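Local structure of mandelate racemase/muconate lactonizing protein (Alicyclobacillus acidocaldarius LAA1, 3QLD) at residues 138-143 with 321-325; 166-172 with 191-197. The protein belongs to the enolase superfamily, pairing an N-terminal capping domain with a C-terminal beta/alpha-barrel domain, its own activity being left unassigned. All coordinates share one frame; numbering follows the deposited sequence.

Interaction 1 (138-143 with 321-325); sequences VEVSAT and ATDLG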
ATOM      1  N   VAL A 138     -27.533 -11.471  12.692  1.00 32.76           N
ATOM      2  CA  VAL A 138     -26.702 -10.312  13.026  1.00 32.67           C
ATOM      3  C   VAL A 138     -27.537  -9.052  12.967  1.00 31.78           C
ATOM      4  O   VAL A 138     -28.453  -8.936  12.123  1.00 34.16           O
ATOM      5  CB  VAL A 138     -25.455 -10.202  12.098  1.00 30.56           C
ATOM      6  CG1 VAL A 138     -24.581 -11.521  12.171  1.00 33.05           C
ATOM      7  CG2 VAL A 138     -25.910  -9.981  10.675  1.00 32.64           C
ATOM      8  N   GLU A 139     -27.258  -8.097  13.860  1.00 31.52           N
ATOM      9  CA  GLU A 139     -27.984  -6.848  13.814  1.00 31.57           C
ATOM     10  C   GLU A 139     -27.270  -5.868  12.887  1.00 32.33           C
ATOM     11  O   GLU A 139     -26.070  -5.983  12.727  1.00 32.35           O
ATOM     12  CB  GLU A 139     -28.020  -6.160  15.146  1.00 32.92           C
ATOM     13  CG  GLU A 139     -28.267  -7.008  16.373  1.00 41.53           C
ATOM     14  CD  GLU A 139     -28.266  -6.109  17.611  1.00 46.87           C
ATOM     15  OE1 GLU A 139     -27.166  -5.647  18.030  1.00 50.80           O
ATOM     16  OE2 GLU A 139     -29.360  -5.843  18.134  1.00 49.46           O
ATOM     17  N   VAL A 140     -27.996  -4.865  12.390  1.00 31.18           N
ATOM     18  CA  VAL A 140     -27.568  -4.049  11.246  1.00 32.38           C
ATOM     19  C   VAL A 140     -27.622  -2.596  11.706  1.00 32.03           C
ATOM     20  O   VAL A 140     -28.578  -2.232  12.375  1.00 32.86           O
ATOM     21  CB  VAL A 140     -28.536  -4.259  10.036  1.00 31.88           C
ATOM     22  CG1 VAL A 140     -28.169  -3.292   8.926  1.00 33.15           C
ATOM     23  CG2 VAL A 140     -28.501  -5.704   9.551  1.00 32.99           C
ATOM     24  N   SER A 141     -26.595  -1.788  11.392  1.00 29.99           N
ATOM     25  CA  SER A 141     -26.572  -0.332  11.672  1.00 29.86           C
ATOM     26  C   SER A 141     -26.942   0.542  10.482  1.00 30.36           C
ATOM     27  O   SER A 141     -26.752   0.132   9.352  1.00 29.36           O
ATOM     28  CB  SER A 141     -25.099   0.030  12.098  1.00 30.16           C
ATOM     29  OG  SER A 141     -24.901   1.441  12.375  1.00 29.71           O
ATOM     30  N   ALA A 142     -27.359   1.780  10.724  1.00 30.96           N
ATOM     31  CA  ALA A 142     -27.542   2.758   9.678  1.00 33.02           C
ATOM     32  C   ALA A 142     -26.591   3.969   9.791  1.00 32.93           C
ATOM     33  O   ALA A 142     -26.481   4.612  10.847  1.00 32.63           O
ATOM     34  CB  ALA A 142     -29.057   3.272   9.670  1.00 34.21           C
ATOM     35  N   THR A 143     -25.905   4.295   8.690  1.00 33.28           N
ATOM     36  CA  THR A 143     -25.036   5.479   8.643  1.00 33.18           C
ATOM     37  C   THR A 143     -25.798   6.702   8.178  1.00 33.22           C
ATOM     38  O   THR A 143     -26.490   6.659   7.150  1.00 32.09           O
ATOM     39  CB  THR A 143     -23.858   5.229   7.689  1.00 33.75           C
ATOM     40  OG1 THR A 143     -23.261   3.987   8.068  1.00 34.00           O
ATOM     41  CG2 THR A 143     -22.826   6.381   7.767  1.00 36.15           C
ATOM     42  N   ALA A 321     -23.026  -4.492  15.782  1.00 29.58           N
ATOM     43  CA  ALA A 321     -23.847  -4.514  14.589  1.00 29.44           C
ATOM     44  C   ALA A 321     -22.964  -4.300  13.378  1.00 30.24           C
ATOM     45  O   ALA A 321     -21.925  -3.592  13.457  1.00 27.47           O
ATOM     46  CB  ALA A 321     -24.869  -3.368  14.643  1.00 28.22           C
ATOM     47  N   THR A 322     -23.419  -4.884  12.264  1.00 31.41           N
ATOM     48  CA  THR A 322     -22.812  -4.683  10.937  1.00 29.01           C
ATOM     49  C   THR A 322     -23.351  -3.480  10.191  1.00 28.49           C
ATOM     50  O   THR A 322     -24.498  -3.032  10.414  1.00 27.50           O
ATOM     51  CB  THR A 322     -22.829  -6.006  10.088  1.00 29.75           C
ATOM     52  OG1 THR A 322     -22.136  -5.790   8.829  1.00 26.59           O
ATOM     53  CG2 THR A 322     -24.320  -6.492   9.806  1.00 28.35           C
ATOM     54  N   ASP A 323     -22.498  -2.849   9.365  1.00 25.87           N
ATOM     55  CA  ASP A 323     -22.974  -1.851   8.443  1.00 29.24           C
ATOM     56  C   ASP A 323     -23.614  -2.490   7.167  1.00 27.14           C
ATOM     57  O   ASP A 323     -24.033  -1.766   6.300  1.00 27.73           O
ATOM     58  CB  ASP A 323     -21.820  -0.920   7.989  1.00 28.22           C
ATOM     59  CG  ASP A 323     -21.496   0.210   9.000  1.00 33.24           C
ATOM     60  OD1 ASP A 323     -22.173   0.345  10.055  1.00 31.67           O
ATOM     61  OD2 ASP A 323     -20.546   0.985   8.710  1.00 32.44           O
ATOM     62  N   LEU A 324     -23.567  -3.811   7.018  1.00 27.66           N
ATOM     63  CA  LEU A 324     -23.984  -4.477   5.769  1.00 27.79           C
ATOM     64  C   LEU A 324     -25.485  -4.637   5.880  1.00 29.62           C
ATOM     65  O   LEU A 324     -25.925  -5.423   6.684  1.00 29.62           O
ATOM     66  CB  LEU A 324     -23.352  -5.868   5.658  1.00 25.40           C
ATOM     67  CG  LEU A 324     -21.813  -5.881   5.446  1.00 27.70           C
ATOM     68  CD1 LEU A 324     -21.280  -7.283   5.561  1.00 27.95           C
ATOM     69  CD2 LEU A 324     -21.478  -5.320   4.048  1.00 27.49           C
ATOM     70  N   GLY A 325     -26.231  -3.839   5.119  1.00 32.01           N
ATOM     71  CA  GLY A 325     -27.672  -3.786   5.178  1.00 33.26           C
ATOM     72  C   GLY A 325     -28.300  -4.444   3.965  1.00 32.61           C
ATOM     73  O   GLY A 325     -27.615  -5.045   3.147  1.00 32.07           O
TER
HETATM   74  O   HOH W   1     -23.863   2.206  10.017  1.00 38.26           O

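Interaction 2 (166-172 with 191-197); sequences RRVKLKI and LAIAADA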
ATOM      1  N   ARG A 166     -30.471  -1.229  14.429  1.00 34.97           N
ATOM      2  CA  ARG A 166     -30.178  -1.415  15.844  1.00 35.36           C
ATOM      3  C   ARG A 166     -29.004  -0.526  16.293  1.00 34.45           C
ATOM      4  O   ARG A 166     -28.590  -0.537  17.463  1.00 34.12           O
ATOM      5  CB  ARG A 166     -29.915  -2.891  16.121  1.00 36.00           C
ATOM      6  CG  ARG A 166     -31.197  -3.773  15.892  1.00 42.04           C
ATOM      7  CD  ARG A 166     -32.370  -3.384  16.856  1.00 48.98           C
ATOM      8  NE  ARG A 166     -33.325  -4.509  16.942  1.00 57.77           N
ATOM      9  CZ  ARG A 166     -32.985  -5.752  17.307  1.00 59.31           C
ATOM     10  NH1 ARG A 166     -31.735  -6.026  17.638  1.00 61.69           N
ATOM     11  NH2 ARG A 166     -33.880  -6.733  17.349  1.00 60.76           N
ATOM     12  N   ARG A 167     -28.488   0.258  15.349  1.00 34.43           N
ATOM     13  CA  ARG A 167     -27.418   1.245  15.648  1.00 32.55           C
ATOM     14  C   ARG A 167     -27.582   2.371  14.707  1.00 31.27           C
ATOM     15  O   ARG A 167     -27.948   2.152  13.528  1.00 31.14           O
ATOM     16  CB  ARG A 167     -26.040   0.621  15.467  1.00 32.40           C
ATOM     17  CG  ARG A 167     -24.875   1.455  16.073  1.00 32.45           C
ATOM     18  CD  ARG A 167     -23.496   0.779  15.984  1.00 31.29           C
ATOM     19  NE  ARG A 167     -23.107   0.557  14.579  1.00 30.63           N
ATOM     20  CZ  ARG A 167     -22.259  -0.408  14.222  1.00 31.41           C
ATOM     21  NH1 ARG A 167     -21.663  -1.136  15.146  1.00 28.56           N
ATOM     22  NH2 ARG A 167     -21.941  -0.613  12.945  1.00 31.93           N
ATOM     23  N   VAL A 168     -27.275   3.583  15.154  1.00 28.25           N
ATOM     24  CA  VAL A 168     -27.009   4.604  14.146  1.00 29.07           C
ATOM     25  C   VAL A 168     -25.548   5.062  14.226  1.00 29.15           C
ATOM     26  O   VAL A 168     -25.017   5.214  15.353  1.00 26.79           O
ATOM     27  CB  VAL A 168     -27.940   5.872  14.229  1.00 28.95           C
ATOM     28  CG1 VAL A 168     -29.406   5.485  13.870  1.00 30.96           C
ATOM     29  CG2 VAL A 168     -27.824   6.595  15.587  1.00 27.35           C
ATOM     30  N   LYS A 169     -24.938   5.343  13.061  1.00 27.66           N
ATOM     31  CA  LYS A 169     -23.540   5.898  13.038  1.00 26.50           C
ATOM     32  C   LYS A 169     -23.607   7.251  12.372  1.00 27.77           C
ATOM     33  O   LYS A 169     -23.957   7.388  11.171  1.00 27.65           O
ATOM     34  CB  LYS A 169     -22.557   4.952  12.328  1.00 27.83           C
ATOM     35  CG  LYS A 169     -21.066   5.459  12.281  1.00 26.92           C
ATOM     36  CD  LYS A 169     -20.109   4.349  11.887  1.00 30.52           C
ATOM     37  CE  LYS A 169     -20.497   3.647  10.566  1.00 36.31           C
ATOM     38  NZ  LYS A 169     -19.320   3.219   9.712  1.00 36.70           N
ATOM     39  N   LEU A 170     -23.323   8.280  13.145  1.00 26.63           N
ATOM     40  CA  LEU A 170     -23.395   9.611  12.702  1.00 27.02           C
ATOM     41  C   LEU A 170     -22.051  10.118  12.147  1.00 28.40           C
ATOM     42  O   LEU A 170     -21.020  10.025  12.824  1.00 26.18           O
ATOM     43  CB  LEU A 170     -23.705  10.500  13.895  1.00 28.15           C
ATOM     44  CG  LEU A 170     -24.935  10.100  14.718  1.00 32.64           C
ATOM     45  CD1 LEU A 170     -25.207  11.329  15.566  1.00 31.90           C
ATOM     46  CD2 LEU A 170     -26.098   9.880  13.720  1.00 35.35           C
ATOM     47  N   LYS A 171     -22.089  10.741  10.959  1.00 26.71           N
ATOM     48  CA  LYS A 171     -20.892  11.420  10.441  1.00 28.17           C
ATOM     49  C   LYS A 171     -20.685  12.684  11.220  1.00 28.14           C
ATOM     50  O   LYS A 171     -21.633  13.426  11.466  1.00 30.18           O
ATOM     51  CB  LYS A 171     -21.052  11.711   8.938  1.00 28.55           C
ATOM     52  CG  LYS A 171     -21.111  10.450   8.125  1.00 32.76           C
ATOM     53  CD  LYS A 171     -19.701   9.847   7.902  1.00 39.65           C
ATOM     54  CE  LYS A 171     -19.800   8.455   7.242  1.00 43.46           C
ATOM     55  NZ  LYS A 171     -18.667   8.213   6.291  1.00 44.07           N
ATOM     56  N   ILE A 172     -19.459  12.897  11.704  1.00 26.64           N
ATOM     57  CA  ILE A 172     -19.142  14.054  12.467  1.00 24.78           C
ATOM     58  C   ILE A 172     -17.829  14.731  11.986  1.00 27.46           C
ATOM     59  O   ILE A 172     -17.009  14.084  11.305  1.00 25.71           O
ATOM     60  CB  ILE A 172     -19.004  13.739  13.979  1.00 26.74           C
ATOM     61  CG1 ILE A 172     -17.844  12.753  14.227  1.00 23.35           C
ATOM     62  CG2 ILE A 172     -20.390  13.278  14.523  1.00 24.21           C
ATOM     63  CD1 ILE A 172     -17.368  12.776  15.719  1.00 21.97           C
ATOM     64  N   LEU A 191     -30.469   3.888  22.515  1.00 35.30           N
ATOM     65  CA  LEU A 191     -30.011   3.481  21.186  1.00 33.76           C
ATOM     66  C   LEU A 191     -28.477   3.382  21.113  1.00 32.43           C
ATOM     67  O   LEU A 191     -27.784   4.281  21.597  1.00 30.30           O
ATOM     68  CB  LEU A 191     -30.479   4.507  20.182  1.00 34.32           C
ATOM     69  CG  LEU A 191     -30.098   4.359  18.720  1.00 30.97           C
ATOM     70  CD1 LEU A 191     -30.712   3.082  18.162  1.00 30.69           C
ATOM     71  CD2 LEU A 191     -30.695   5.519  18.136  1.00 31.01           C
ATOM     72  N   ALA A 192     -27.950   2.288  20.529  1.00 31.46           N
ATOM     73  CA  ALA A 192     -26.491   2.255  20.259  1.00 30.49           C
ATOM     74  C   ALA A 192     -26.220   3.377  19.223  1.00 30.38           C
ATOM     75  O   ALA A 192     -26.803   3.366  18.116  1.00 29.76           O
ATOM     76  CB  ALA A 192     -26.093   0.850  19.758  1.00 30.52           C
ATOM     77  N   ILE A 193     -25.401   4.379  19.588  1.00 28.97           N
ATOM     78  CA  ILE A 193     -24.977   5.461  18.675  1.00 28.31           C
ATOM     79  C   ILE A 193     -23.443   5.349  18.477  1.00 28.18           C
ATOM     80  O   ILE A 193     -22.703   5.271  19.482  1.00 25.02           O
ATOM     81  CB  ILE A 193     -25.278   6.841  19.289  1.00 27.89           C
ATOM     82  CG1 ILE A 193     -26.778   7.006  19.697  1.00 30.01           C
ATOM     83  CG2 ILE A 193     -24.840   7.995  18.398  1.00 27.78           C
ATOM     84  CD1 ILE A 193     -27.068   8.365  20.284  1.00 29.08           C
ATOM     85  N   ALA A 194     -22.981   5.353  17.225  1.00 25.41           N
ATOM     86  CA  ALA A 194     -21.511   5.474  16.964  1.00 25.97           C
ATOM     87  C   ALA A 194     -21.255   6.725  16.146  1.00 27.42           C
ATOM     88  O   ALA A 194     -22.212   7.427  15.667  1.00 26.73           O
ATOM     89  CB  ALA A 194     -20.931   4.190  16.287  1.00 24.36           C
ATOM     90  N   ALA A 195     -19.974   7.109  16.020  1.00 26.67           N
ATOM     91  CA  ALA A 195     -19.696   8.315  15.247  1.00 26.17           C
ATOM     92  C   ALA A 195     -18.536   8.039  14.275  1.00 27.21           C
ATOM     93  O   ALA A 195     -17.636   7.262  14.588  1.00 26.52           O
ATOM     94  CB  ALA A 195     -19.352   9.529  16.124  1.00 27.78           C
ATOM     95  N   ASP A 196     -18.591   8.669  13.096  1.00 26.65           N
ATOM     96  CA  ASP A 196     -17.518   8.431  12.143  1.00 26.66           C
ATOM     97  C   ASP A 196     -16.954   9.772  11.729  1.00 25.50           C
ATOM     98  O   ASP A 196     -17.630  10.613  11.163  1.00 25.51           O
ATOM     99  CB  ASP A 196     -18.029   7.594  10.975  1.00 27.79           C
ATOM    100  CG  ASP A 196     -17.017   7.484   9.849  1.00 32.49           C
ATOM    101  OD1 ASP A 196     -15.804   7.819  10.015  1.00 33.41           O
ATOM    102  OD2 ASP A 196     -17.448   6.998   8.806  1.00 36.70           O
ATOM    103  N   ALA A 197     -15.708   9.995  12.100  1.00 24.88           N
ATOM    104  CA  ALA A 197     -15.078  11.273  11.883  1.00 23.97           C
ATOM    105  C   ALA A 197     -14.390  11.391  10.518  1.00 23.58           C
ATOM    106  O   ALA A 197     -14.026  12.518  10.139  1.00 24.81           O
ATOM    107  CB  ALA A 197     -14.047  11.563  12.996  1.00 23.25           C
TER
HETATM  108  O   HOH W   2     -29.713   0.111  19.969  1.00 31.15           O

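Interaction 1 (138-143 with 321-325)
Thr322 meets Val140 in a single backbone bridge, CA to CA 4.8 Å, made by two hydrogen bonds: Thr322 N gives to Glu139 O at 2.9 Å, and Ser141 N gives to Thr322 O in a nearly straight bond (170° at the hydrogen). A non-helical segment, 321-325, lies between strand 137-144 and strand 293-296, the first and last of the barrel's parallel run, bonded to the latter through the backbones of Asp323 and Val296. The side chains follow from this pairing. Thr322 turns its CG2 back over Glu139 O and on to Val138 CG2, 3.9 Å away. With chi1 at -176°, its OG1 instead faces down its own chain and accepts from Leu324 N at 3.0 Å, an ST turn; Val296 O is a second partner of the hydroxyl. Val140 CG1 packs 3.8 Å from Gly325 CA. Beyond the bridge the chemistry becomes polar. Asp323 OD1 comes to 3.6 Å from Ser141 CB, and its carboxylate also forms salt bridges with Arg167 and Lys169. One water joins three side chains, hydrogen-bonded to Ser141 OG and Thr143 OG1 and donating to Asp323 OD1 at 2.5 Å.

Interaction 2 (166-172 with 191-197)
Val168 and Leu191 open the apolar side of this strand pair: CG2 of Val168 meets CD2 of Leu191 at 4.0 Å, the two side chains crossing at about a right angle. On the same face Leu170 CG lies 4.2 Å from Ile193 CG2, and helix 178-187 covers this face through Ile181 and Val184. Past the end of strand 167-171, Ile172 carries the apolar row onward. Its chi1 of 63° sets CG1 between the backbone N and carbonyl carbon, and from there CD1 reaches Ala195 CB at 3.8 Å. Between the faces the backbones bond in parallel register, Val168 O taking Ala194 N at 2.8 Å and Ala194 O taking Leu170 N, a donor tilted 34° from the carbonyl plane. On the other face Ala194 CB borders both Arg167 and Lys169. Lys169 runs obliquely over Asp196, CG to CB 3.9 Å, before its NZ reaches Glu221 and Asp323. Lys171 and Asp196 lie side by side and point the same way; bends at chi2 and chi4 bring Lys171 NZ to Asp196 OD2 at 3.0 Å, a salt bridge whose hydrogen bond is weak. Asp196 OD1 accepts from Asn198 N, so both carboxylate oxygens have a partner. The strand axes lie 4.3 Å apart at closest approach and cross at -26°, as expected of a beta-alpha-beta unit in a beta/alpha barrel, with helix 178-187 as its connection and the charged face turned to the barrel interior. Lys169 and Lys171, a Lys-x-Lys pattern ending the second barrel strand, and Asp196, ending the third, are consistent with an active-site position, as in relatives.

In the fold
Both interactions are largely buried and reach the same sheet, where strands 137-144 and 167-171 are neighbours, and their centres lie 11 Å apart. Interaction 2 falls within the chain loop that interaction 1 closes: one joins consecutive strands across a short helical connection, the other brings together segments 178 residues apart. The buried areas differ with the pairing, 681 Å² for two paired strands against 373 Å² for a single bridge. Charge couples them. Asp323 of interaction 1 receives Lys169 of interaction 2, NZ to OD2 2.7 Å, while Arg167 NH2 meets its OD1 as a second link. The helix-facing side of interaction 2, by contrast, is packed from Val168, Leu170 and Ile193.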